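Phage-related protein (Bordetella bronchiseptica RB50, PDB 3BJQ) probably serves as a phage coat protein of the major capsid protein E type, forming part of a capsid shell. Local coordinates at residues A10-P15 and V275-W280; E88-R93 and A284-Y289; H141-V146 and Y306-A311. All coordinates share one frame; numbering follows the deposited sequence.

Interaction 1 of 3, residues A10-P15 and V275-W280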
loop_
_atom_site.group_PDB
_atom_site.type_symbol
_atom_site.label_atom_id
_atom_site.label_comp_id
_atom_site.label_asym_id
_atom_site.label_seq_id
_atom_site.Cartn_x
_atom_site.Cartn_y
_atom_site.Cartn_z
ATOM N N ALA E 10 -18.434 20.240 -21.606
ATOM C CA ALA E 10 -18.564 19.163 -20.628
ATOM C C ALA E 10 -19.279 19.660 -19.376
ATOM O O ALA E 10 -19.493 20.868 -19.193
ATOM C CB ALA E 10 -17.185 18.572 -20.260
ATOM N N ARG E 11 -19.682 18.708 -18.542
ATOM C CA ARG E 11 -20.282 19.021 -17.257
ATOM C C ARG E 11 -19.252 18.584 -16.216
ATOM O O ARG E 11 -18.245 17.936 -16.570
ATOM C CB ARG E 11 -21.622 18.283 -17.076
ATOM C CG ARG E 11 -22.548 18.264 -18.319
ATOM C CD ARG E 11 -22.769 19.651 -18.949
ATOM N NE ARG E 11 -23.177 20.661 -17.971
ATOM C CZ ARG E 11 -24.435 21.009 -17.697
ATOM N NH1 ARG E 11 -25.468 20.442 -18.320
ATOM N NH2 ARG E 11 -24.663 21.940 -16.781
ATOM N N VAL E 12 -19.462 18.954 -14.955
ATOM C CA VAL E 12 -18.565 18.481 -13.910
ATOM C C VAL E 12 -19.143 17.157 -13.420
ATOM O O VAL E 12 -20.184 17.111 -12.769
ATOM C CB VAL E 12 -18.363 19.477 -12.776
ATOM C CG1 VAL E 12 -17.461 18.878 -11.719
ATOM C CG2 VAL E 12 -17.763 20.754 -13.319
ATOM N N VAL E 13 -18.453 16.082 -13.770
ATOM C CA VAL E 13 -18.916 14.744 -13.479
ATOM C C VAL E 13 -18.531 14.349 -12.057
ATOM O O VAL E 13 -17.465 14.745 -11.549
ATOM C CB VAL E 13 -18.404 13.758 -14.558
ATOM C CG1 VAL E 13 -18.604 12.307 -14.154
ATOM C CG2 VAL E 13 -19.134 14.041 -15.874
ATOM N N ASP E 14 -19.457 13.640 -11.403
ATOM C CA ASP E 14 -19.247 13.014 -10.118
ATOM C C ASP E 14 -18.815 11.575 -10.417
ATOM O O ASP E 14 -19.622 10.763 -10.843
ATOM C CB ASP E 14 -20.548 13.029 -9.342
ATOM C CG ASP E 14 -20.414 12.467 -7.949
ATOM O OD1 ASP E 14 -19.761 11.420 -7.764
ATOM O OD2 ASP E 14 -20.997 13.078 -7.037
ATOM N N PRO E 15 -17.537 11.258 -10.209
ATOM C CA PRO E 15 -17.026 9.967 -10.641
ATOM C C PRO E 15 -17.553 8.791 -9.846
ATOM O O PRO E 15 -17.651 7.694 -10.385
ATOM C CB PRO E 15 -15.507 10.103 -10.451
ATOM C CG PRO E 15 -15.329 11.136 -9.454
ATOM C CD PRO E 15 -16.489 12.078 -9.572
ATOM N N VAL E 275 -23.155 10.970 -14.231
ATOM C CA VAL E 275 -23.889 11.737 -13.228
ATOM C C VAL E 275 -23.050 12.977 -12.927
ATOM O O VAL E 275 -21.832 12.874 -12.698
ATOM C CB VAL E 275 -24.079 10.960 -11.936
ATOM C CG1 VAL E 275 -24.888 11.771 -10.961
ATOM C CG2 VAL E 275 -24.770 9.609 -12.231
ATOM N N GLU E 276 -23.712 14.131 -12.944
ATOM C CA GLU E 276 -23.092 15.421 -12.662
ATOM C C GLU E 276 -23.126 15.772 -11.173
ATOM O O GLU E 276 -23.999 15.300 -10.414
ATOM C CB GLU E 276 -23.825 16.527 -13.426
ATOM C CG GLU E 276 -23.799 16.344 -14.938
ATOM C CD GLU E 276 -24.754 17.291 -15.688
ATOM O OE1 GLU E 276 -24.919 18.462 -15.245
ATOM O OE2 GLU E 276 -25.337 16.842 -16.718
ATOM N N VAL E 277 -22.169 16.598 -10.753
ATOM C CA VAL E 277 -22.138 17.092 -9.381
ATOM C C VAL E 277 -23.480 17.783 -9.108
ATOM O O VAL E 277 -24.051 18.400 -10.021
ATOM C CB VAL E 277 -20.970 18.076 -9.155
ATOM C CG1 VAL E 277 -19.645 17.369 -9.268
ATOM C CG2 VAL E 277 -21.044 19.256 -10.132
ATOM N N PRO E 278 -24.040 17.610 -7.900
ATOM C CA PRO E 278 -25.355 18.203 -7.651
ATOM C C PRO E 278 -25.338 19.699 -7.490
ATOM O O PRO E 278 -24.306 20.269 -7.155
ATOM C CB PRO E 278 -25.781 17.580 -6.322
ATOM C CG PRO E 278 -24.508 17.194 -5.645
ATOM C CD PRO E 278 -23.547 16.839 -6.745
ATOM N N TYR E 279 -26.499 20.314 -7.694
ATOM C CA TYR E 279 -26.718 21.705 -7.352
ATOM C C TYR E 279 -27.965 21.773 -6.480
ATOM O O TYR E 279 -28.793 20.873 -6.498
ATOM C CB TYR E 279 -26.839 22.600 -8.606
ATOM C CG TYR E 279 -28.065 22.382 -9.474
ATOM C CD1 TYR E 279 -29.266 23.041 -9.212
ATOM C CD2 TYR E 279 -28.002 21.559 -10.584
ATOM C CE1 TYR E 279 -30.392 22.848 -10.023
ATOM C CE2 TYR E 279 -29.104 21.347 -11.394
ATOM C CZ TYR E 279 -30.298 21.986 -11.120
ATOM O OH TYR E 279 -31.383 21.748 -11.951
ATOM N N TRP E 280 -28.066 22.824 -5.681
ATOM C CA TRP E 280 -29.212 23.028 -4.807
ATOM C C TRP E 280 -30.259 23.791 -5.559
ATOM O O TRP E 280 -29.986 24.870 -6.065
ATOM C CB TRP E 280 -28.801 23.810 -3.550
ATOM C CG TRP E 280 -29.971 24.230 -2.695
ATOM C CD1 TRP E 280 -30.434 25.507 -2.503
ATOM C CD2 TRP E 280 -30.846 23.371 -1.957
ATOM N NE1 TRP E 280 -31.541 25.488 -1.686
ATOM C CE2 TRP E 280 -31.804 24.193 -1.323
ATOM C CE3 TRP E 280 -30.894 21.987 -1.744
ATOM C CZ2 TRP E 280 -32.819 23.673 -0.515
ATOM C CZ3 TRP E 280 -31.897 21.479 -0.927
ATOM C CH2 TRP E 280 -32.841 22.320 -0.328
#
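V13 and E276 meet at a single beta bridge, CA to CA 4.3 Å, flanked by two backbone hydrogen bonds: V277 N gives its hydrogen to V12 O (2.9 Å, 169°), and D14 N donates to V275 O (2.8 Å). The bridge ties the N-terminal arm, just before helix 15-22, to strand 274-281. Beside it V12 and V277 form the apolar part. CG1 of V12, anti to its own backbone N, meets CG1 of V277 at 3.6 Å, and both valines also pack on a second subunit: V12 on V102 and V277 on V12 of that subunit. R11 lies over the far end of E276. R11 CG touches E276 OE2 at 3.5 Å; beyond it the chain bends at chi2 and chi3, and E276 OE1 stands 3.6 Å above the middle of the guanidinium plane. Guanidinium and carboxylate are turned 49° apart and no N-H points at the oxygen, so the long salt bridge, NH1 to OE1 3.7 Å, rests on charge alone. D14 closes the arm as the N-cap of the helix: with CG anti to the backbone N (chi1 -177°), its OD1 accepts a hydrogen bond from the backbone N of L17.

Interaction 2 of 3, residues E88-R93 and A284-Y289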
loop_
_atom_site.group_PDB
_atom_site.type_symbol
_atom_site.label_atom_id
_atom_site.label_comp_id
_atom_site.label_asym_id
_atom_site.label_seq_id
_atom_site.Cartn_x
_atom_site.Cartn_y
_atom_site.Cartn_z
ATOM N N GLU E 88 -33.018 14.608 -14.481
ATOM C CA GLU E 88 -32.467 15.188 -13.265
ATOM C C GLU E 88 -32.938 14.394 -12.050
ATOM O O GLU E 88 -34.125 14.437 -11.681
ATOM C CB GLU E 88 -32.873 16.669 -13.123
ATOM C CG GLU E 88 -31.950 17.657 -13.871
ATOM C CD GLU E 88 -32.397 19.094 -13.760
ATOM O OE1 GLU E 88 -33.558 19.324 -13.370
ATOM O OE2 GLU E 88 -31.589 19.996 -14.058
ATOM N N ALA E 89 -31.996 13.674 -11.441
ATOM C CA ALA E 89 -32.220 12.990 -10.179
ATOM C C ALA E 89 -32.385 14.049 -9.081
ATOM O O ALA E 89 -31.749 15.093 -9.131
ATOM C CB ALA E 89 -31.043 12.106 -9.883
ATOM N N LYS E 90 -33.182 13.749 -8.064
ATOM C CA LYS E 90 -33.563 14.723 -7.048
ATOM C C LYS E 90 -33.498 14.097 -5.672
ATOM O O LYS E 90 -34.028 13.013 -5.461
ATOM C CB LYS E 90 -35.001 15.185 -7.342
ATOM C CG LYS E 90 -35.635 16.121 -6.383
ATOM C CD LYS E 90 -36.939 16.720 -6.962
ATOM C CE LYS E 90 -37.975 15.646 -7.308
ATOM N NZ LYS E 90 -38.297 14.782 -6.119
ATOM N N VAL E 91 -32.820 14.778 -4.754
ATOM C CA VAL E 91 -32.821 14.382 -3.360
ATOM C C VAL E 91 -33.522 15.469 -2.582
ATOM O O VAL E 91 -32.949 16.541 -2.379
ATOM C CB VAL E 91 -31.388 14.145 -2.800
ATOM C CG1 VAL E 91 -31.459 13.923 -1.309
ATOM C CG2 VAL E 91 -30.755 12.961 -3.451
ATOM N N PRO E 92 -34.771 15.212 -2.150
ATOM C CA PRO E 92 -35.519 16.213 -1.422
ATOM C C PRO E 92 -34.960 16.446 -0.025
ATOM O O PRO E 92 -34.440 15.517 0.608
ATOM C CB PRO E 92 -36.947 15.624 -1.358
ATOM C CG PRO E 92 -36.831 14.223 -1.565
ATOM C CD PRO E 92 -35.535 13.960 -2.300
ATOM N N ARG E 93 -35.093 17.671 0.469
ATOM C CA ARG E 93 -34.528 17.999 1.777
ATOM C C ARG E 93 -35.168 17.208 2.925
ATOM O O ARG E 93 -34.500 16.965 3.933
ATOM C CB ARG E 93 -34.623 19.491 2.065
ATOM C CG ARG E 93 -36.010 19.984 2.090
ATOM C CD ARG E 93 -36.072 21.356 2.589
ATOM N NE ARG E 93 -37.446 21.809 2.609
ATOM C CZ ARG E 93 -37.828 22.972 3.111
ATOM N NH1 ARG E 93 -36.923 23.797 3.628
ATOM N NH2 ARG E 93 -39.106 23.310 3.100
ATOM N N ALA E 284 -37.427 23.843 -5.665
ATOM C CA ALA E 284 -37.795 22.455 -5.395
ATOM C C ALA E 284 -37.342 21.966 -4.021
ATOM O O ALA E 284 -37.694 20.839 -3.629
ATOM C CB ALA E 284 -37.199 21.547 -6.484
ATOM N N LYS E 285 -36.545 22.782 -3.315
ATOM C CA LYS E 285 -35.984 22.408 -2.009
ATOM C C LYS E 285 -35.373 21.013 -2.093
ATOM O O LYS E 285 -35.648 20.121 -1.290
ATOM C CB LYS E 285 -37.059 22.518 -0.919
ATOM C CG LYS E 285 -37.493 23.993 -0.672
ATOM C CD LYS E 285 -36.459 24.717 0.182
ATOM C CE LYS E 285 -36.577 26.257 0.165
ATOM N NZ LYS E 285 -37.922 26.719 -0.174
ATOM N N SER E 286 -34.537 20.850 -3.108
ATOM C CA SER E 286 -33.927 19.597 -3.439
ATOM C C SER E 286 -32.527 19.801 -4.012
ATOM O O SER E 286 -32.238 20.844 -4.603
ATOM C CB SER E 286 -34.765 18.885 -4.510
ATOM O OG SER E 286 -36.003 18.426 -4.011
ATOM N N TRP E 287 -31.661 18.814 -3.814
ATOM C CA TRP E 287 -30.383 18.744 -4.509
ATOM C C TRP E 287 -30.626 17.969 -5.795
ATOM O O TRP E 287 -31.260 16.935 -5.760
ATOM C CB TRP E 287 -29.310 18.036 -3.681
ATOM C CG TRP E 287 -28.841 18.853 -2.562
ATOM C CD1 TRP E 287 -29.360 18.877 -1.305
ATOM C CD2 TRP E 287 -27.758 19.788 -2.571
ATOM N NE1 TRP E 287 -28.658 19.762 -0.522
ATOM C CE2 TRP E 287 -27.663 20.328 -1.271
ATOM C CE3 TRP E 287 -26.834 20.198 -3.539
ATOM C CZ2 TRP E 287 -26.717 21.285 -0.926
ATOM C CZ3 TRP E 287 -25.870 21.130 -3.187
ATOM C CH2 TRP E 287 -25.831 21.681 -1.893
ATOM N N ILE E 288 -30.089 18.475 -6.908
ATOM C CA ILE E 288 -30.368 17.957 -8.243
ATOM C C ILE E 288 -29.104 17.432 -8.929
ATOM O O ILE E 288 -28.128 18.169 -9.094
ATOM C CB ILE E 288 -30.972 19.073 -9.155
ATOM C CG1 ILE E 288 -32.215 19.673 -8.521
ATOM C CG2 ILE E 288 -31.333 18.556 -10.544
ATOM C CD1 ILE E 288 -33.324 18.714 -8.348
ATOM N N TYR E 289 -29.133 16.168 -9.340
ATOM C CA TYR E 289 -28.026 15.561 -10.105
ATOM C C TYR E 289 -28.461 15.330 -11.537
ATOM O O TYR E 289 -29.386 14.554 -11.793
ATOM C CB TYR E 289 -27.605 14.218 -9.548
ATOM C CG TYR E 289 -27.239 14.189 -8.103
ATOM C CD1 TYR E 289 -28.225 14.214 -7.127
ATOM C CD2 TYR E 289 -25.912 14.032 -7.700
ATOM C CE1 TYR E 289 -27.914 14.153 -5.797
ATOM C CE2 TYR E 289 -25.593 13.941 -6.363
ATOM C CZ TYR E 289 -26.608 14.002 -5.412
ATOM O OH TYR E 289 -26.321 13.935 -4.072
#
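Y289 and its neighbours A89 and V91 make the apolar centre of an antiparallel strand pair, 88-92 against 286-289. The ring of Y289 is met at its edge by V91, whose CG2, anti to the carbonyl carbon, lies 3.9 Å from CE1, near the ring plane. A89 CB packs on Y289 CB at 4.0 Å. W287 shares this face; its side chain leads away from the other strand, and its NE1 is satisfied by A99 O. A89 with Y289 and V91 with W287 are hydrogen-bonded pairs, each with two backbone bonds, the straightest from V91 N to W287 O (2.8 Å, 172°).

On the opposite face the contacts turn mixed. The side chains of I288 and E88 cross, and I288 CG2 touches E88 CD at 3.4 Å. S286 OG lies 3.3 Å from K90 CG and gives its hydrogen to A284 O, approaching from above that carbonyl plane. The charged ends look elsewhere: E88 OE2 bonds to Y279 OH, E88 OE1 forms a salt bridge with R70 of a third subunit, and K90 NZ does so with D72 there.

At the outer edge K285, with S286, forms a G1 beta bulge facing D281, and K285 O accepts from R93 N (3.1 Å). The two side chains then run side by side. K285 CD sits 3.5 Å above one face of the R93 guanidinium, toward its rim, with the like charges of NZ and NH2 4.9 Å apart.

Helix 105-131 covers the face of A89, V91 and Y289 through L107 and S111, while strand 274-281 flanks 286-289 on its other edge, with I288 bonded through its backbone to Y279.

Interaction 3 of 3, residues H141-V146 and Y306-A311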
loop_
_atom_site.group_PDB
_atom_site.type_symbol
_atom_site.label_atom_id
_atom_site.label_comp_id
_atom_site.label_asym_id
_atom_site.label_seq_id
_atom_site.Cartn_x
_atom_site.Cartn_y
_atom_site.Cartn_z
ATOM N N HIS E 141 -36.900 -14.050 -43.564
ATOM C CA HIS E 141 -36.506 -13.807 -42.155
ATOM C C HIS E 141 -37.660 -13.436 -41.239
ATOM O O HIS E 141 -37.455 -12.890 -40.156
ATOM C CB HIS E 141 -35.382 -12.763 -42.102
ATOM C CG HIS E 141 -34.052 -13.346 -42.442
ATOM N ND1 HIS E 141 -33.074 -13.561 -41.497
ATOM C CD2 HIS E 141 -33.581 -13.870 -43.594
ATOM C CE1 HIS E 141 -32.039 -14.153 -42.066
ATOM N NE2 HIS E 141 -32.322 -14.356 -43.336
ATOM N N LYS E 142 -38.881 -13.788 -41.645
ATOM C CA LYS E 142 -40.038 -13.575 -40.791
ATOM C C LYS E 142 -41.189 -14.487 -41.168
ATOM O O LYS E 142 -41.263 -14.964 -42.315
ATOM C CB LYS E 142 -40.484 -12.121 -40.851
ATOM C CG LYS E 142 -40.795 -11.646 -42.253
ATOM C CD LYS E 142 -41.411 -10.230 -42.258
ATOM C CE LYS E 142 -41.536 -9.732 -43.683
ATOM N NZ LYS E 142 -41.768 -8.279 -43.775
ATOM N N VAL E 143 -42.065 -14.735 -40.186
ATOM C CA VAL E 143 -43.317 -15.446 -40.397
ATOM C C VAL E 143 -44.363 -14.803 -39.494
ATOM O O VAL E 143 -44.029 -14.125 -38.523
ATOM C CB VAL E 143 -43.169 -16.965 -40.102
ATOM C CG1 VAL E 143 -43.170 -17.237 -38.613
ATOM C CG2 VAL E 143 -44.261 -17.749 -40.779
ATOM N N LYS E 144 -45.625 -14.962 -39.862
ATOM C CA LYS E 144 -46.735 -14.467 -39.081
ATOM C C LYS E 144 -47.676 -15.634 -38.888
ATOM O O LYS E 144 -48.271 -16.113 -39.840
ATOM C CB LYS E 144 -47.444 -13.347 -39.821
ATOM C CG LYS E 144 -48.399 -12.575 -38.968
ATOM C CD LYS E 144 -48.878 -11.356 -39.700
ATOM C CE LYS E 144 -49.839 -10.570 -38.848
ATOM N NZ LYS E 144 -50.315 -9.369 -39.570
ATOM N N LEU E 145 -47.787 -16.100 -37.645
ATOM C CA LEU E 145 -48.541 -17.297 -37.348
ATOM C C LEU E 145 -49.998 -16.932 -37.236
ATOM O O LEU E 145 -50.337 -16.007 -36.531
ATOM C CB LEU E 145 -48.003 -17.944 -36.071
ATOM C CG LEU E 145 -46.517 -18.342 -36.123
ATOM C CD1 LEU E 145 -46.134 -19.053 -34.840
ATOM C CD2 LEU E 145 -46.194 -19.199 -37.356
ATOM N N VAL E 146 -50.840 -17.670 -37.961
ATOM C CA VAL E 146 -52.279 -17.439 -38.035
ATOM C C VAL E 146 -53.027 -18.693 -37.582
ATOM O O VAL E 146 -52.593 -19.826 -37.849
ATOM C CB VAL E 146 -52.695 -17.122 -39.488
ATOM C CG1 VAL E 146 -54.208 -17.027 -39.616
ATOM C CG2 VAL E 146 -52.031 -15.847 -39.975
ATOM N N TYR E 306 -34.495 -13.016 -37.002
ATOM C CA TYR E 306 -35.664 -13.689 -37.541
ATOM C C TYR E 306 -36.876 -13.415 -36.644
ATOM O O TYR E 306 -36.817 -13.662 -35.449
ATOM C CB TYR E 306 -35.381 -15.186 -37.626
ATOM C CG TYR E 306 -36.425 -15.981 -38.397
ATOM C CD1 TYR E 306 -37.614 -16.373 -37.788
ATOM C CD2 TYR E 306 -36.207 -16.359 -39.714
ATOM C CE1 TYR E 306 -38.558 -17.090 -38.472
ATOM C CE2 TYR E 306 -37.141 -17.090 -40.412
ATOM C CZ TYR E 306 -38.321 -17.457 -39.784
ATOM O OH TYR E 306 -39.272 -18.182 -40.447
ATOM N N LEU E 307 -37.964 -12.924 -37.224
ATOM C CA LEU E 307 -39.163 -12.614 -36.467
ATOM C C LEU E 307 -40.320 -13.601 -36.713
ATOM O O LEU E 307 -40.703 -13.860 -37.866
ATOM C CB LEU E 307 -39.612 -11.211 -36.829
ATOM C CG LEU E 307 -40.871 -10.661 -36.156
ATOM C CD1 LEU E 307 -40.715 -10.546 -34.623
ATOM C CD2 LEU E 307 -41.195 -9.347 -36.824
ATOM N N ILE E 308 -40.878 -14.124 -35.618
ATOM C CA ILE E 308 -42.054 -15.001 -35.653
ATOM C C ILE E 308 -43.182 -14.231 -34.971
ATOM O O ILE E 308 -43.310 -14.272 -33.755
ATOM C CB ILE E 308 -41.807 -16.320 -34.880
ATOM C CG1 ILE E 308 -40.653 -17.105 -35.490
ATOM C CG2 ILE E 308 -43.069 -17.201 -34.859
ATOM C CD1 ILE E 308 -40.251 -18.322 -34.661
ATOM N N GLU E 309 -44.010 -13.544 -35.757
ATOM C CA GLU E 309 -45.090 -12.743 -35.188
ATOM C C GLU E 309 -46.280 -13.586 -34.714
ATOM O O GLU E 309 -46.645 -14.577 -35.343
ATOM C CB GLU E 309 -45.658 -11.763 -36.210
ATOM C CG GLU E 309 -44.748 -10.738 -36.787
ATOM C CD GLU E 309 -45.532 -9.760 -37.665
ATOM O OE1 GLU E 309 -46.177 -8.850 -37.092
ATOM O OE2 GLU E 309 -45.514 -9.921 -38.912
ATOM N N ASP E 310 -46.886 -13.145 -33.611
ATOM C CA ASP E 310 -48.158 -13.671 -33.097
ATOM C C ASP E 310 -48.174 -15.095 -32.539
ATOM O O ASP E 310 -49.248 -15.674 -32.345
ATOM C CB ASP E 310 -49.261 -13.447 -34.133
ATOM C CG ASP E 310 -49.453 -11.963 -34.443
ATOM O OD1 ASP E 310 -49.020 -11.142 -33.604
ATOM O OD2 ASP E 310 -50.013 -11.639 -35.513
ATOM N N ALA E 311 -46.999 -15.637 -32.234
ATOM C CA ALA E 311 -46.911 -16.972 -31.654
ATOM C C ALA E 311 -47.824 -17.117 -30.430
ATOM O O ALA E 311 -48.524 -18.110 -30.276
ATOM C CB ALA E 311 -45.474 -17.288 -31.286
HETATM O O HOH W 1 -43.802 -11.669 -39.939
HETATM O O HOH W 2 -51.378 -13.572 -37.154
#
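H141 and Y306 open the close-packed side of this contact: the Y306 ring lies under the H141-K142 peptide, with H141 C 3.6 Å above its plane, offset toward the rim. The ring also packs against T164, A165 and A168 of helix 158-173. Farther along the same face, I308 CG2 touches both V143 CG1 (3.8 Å) and L145 CD1 (3.6 Å), and L145 CD1 reaches on to A311 CB at 4.0 Å. Between the two faces runs a parallel ladder of four backbone bonds, ending with L145 N to E309 O (3.0 Å, 174°). It adds 142-144 to strand 305-309 as an outermost strand, within this chain, of a mixed six-stranded sheet, an arrangement consistent with the A domain of HK97-type coat proteins.

The other face, with K142, K144, L307 and E309, is buried at L307 but looser and hydrated around K144 and E309. K144 is fully extended, passing its CE at 3.5 Å from D310 OD2, yet NZ stays 4.7 Å from that oxygen and makes no salt bridge with it. Water joins what the side chains do not: one molecule donates to E309 OE2 and, weakly, to V143 O, which already accepts from E309 N. A second links D310 OD2 to L145 O, the latter also taking a hydrogen bond from R150 NE.

How the interactions relate
Interactions 1 and 2 are neighbours, their centres 13 Å apart, and both reach one mixed sheet through the consecutive strands 274-281 and 286-299. They join directly where Y279 O accepts from I288 N and the W280 ring packs on K285 and S286. Interaction 3 belongs to a separate sheet across the chain's centre, its centre about 46 Å from each of theirs. The first segments come in the order 1, 2, 3, and the second segments repeat it, so all three cross. The chain thus visits both regions twice, passing between them through helix 105-131 and again from strand 286-299 to 305-309. Other subunits touch the segments of interactions 1 and 2, but not those of interaction 3.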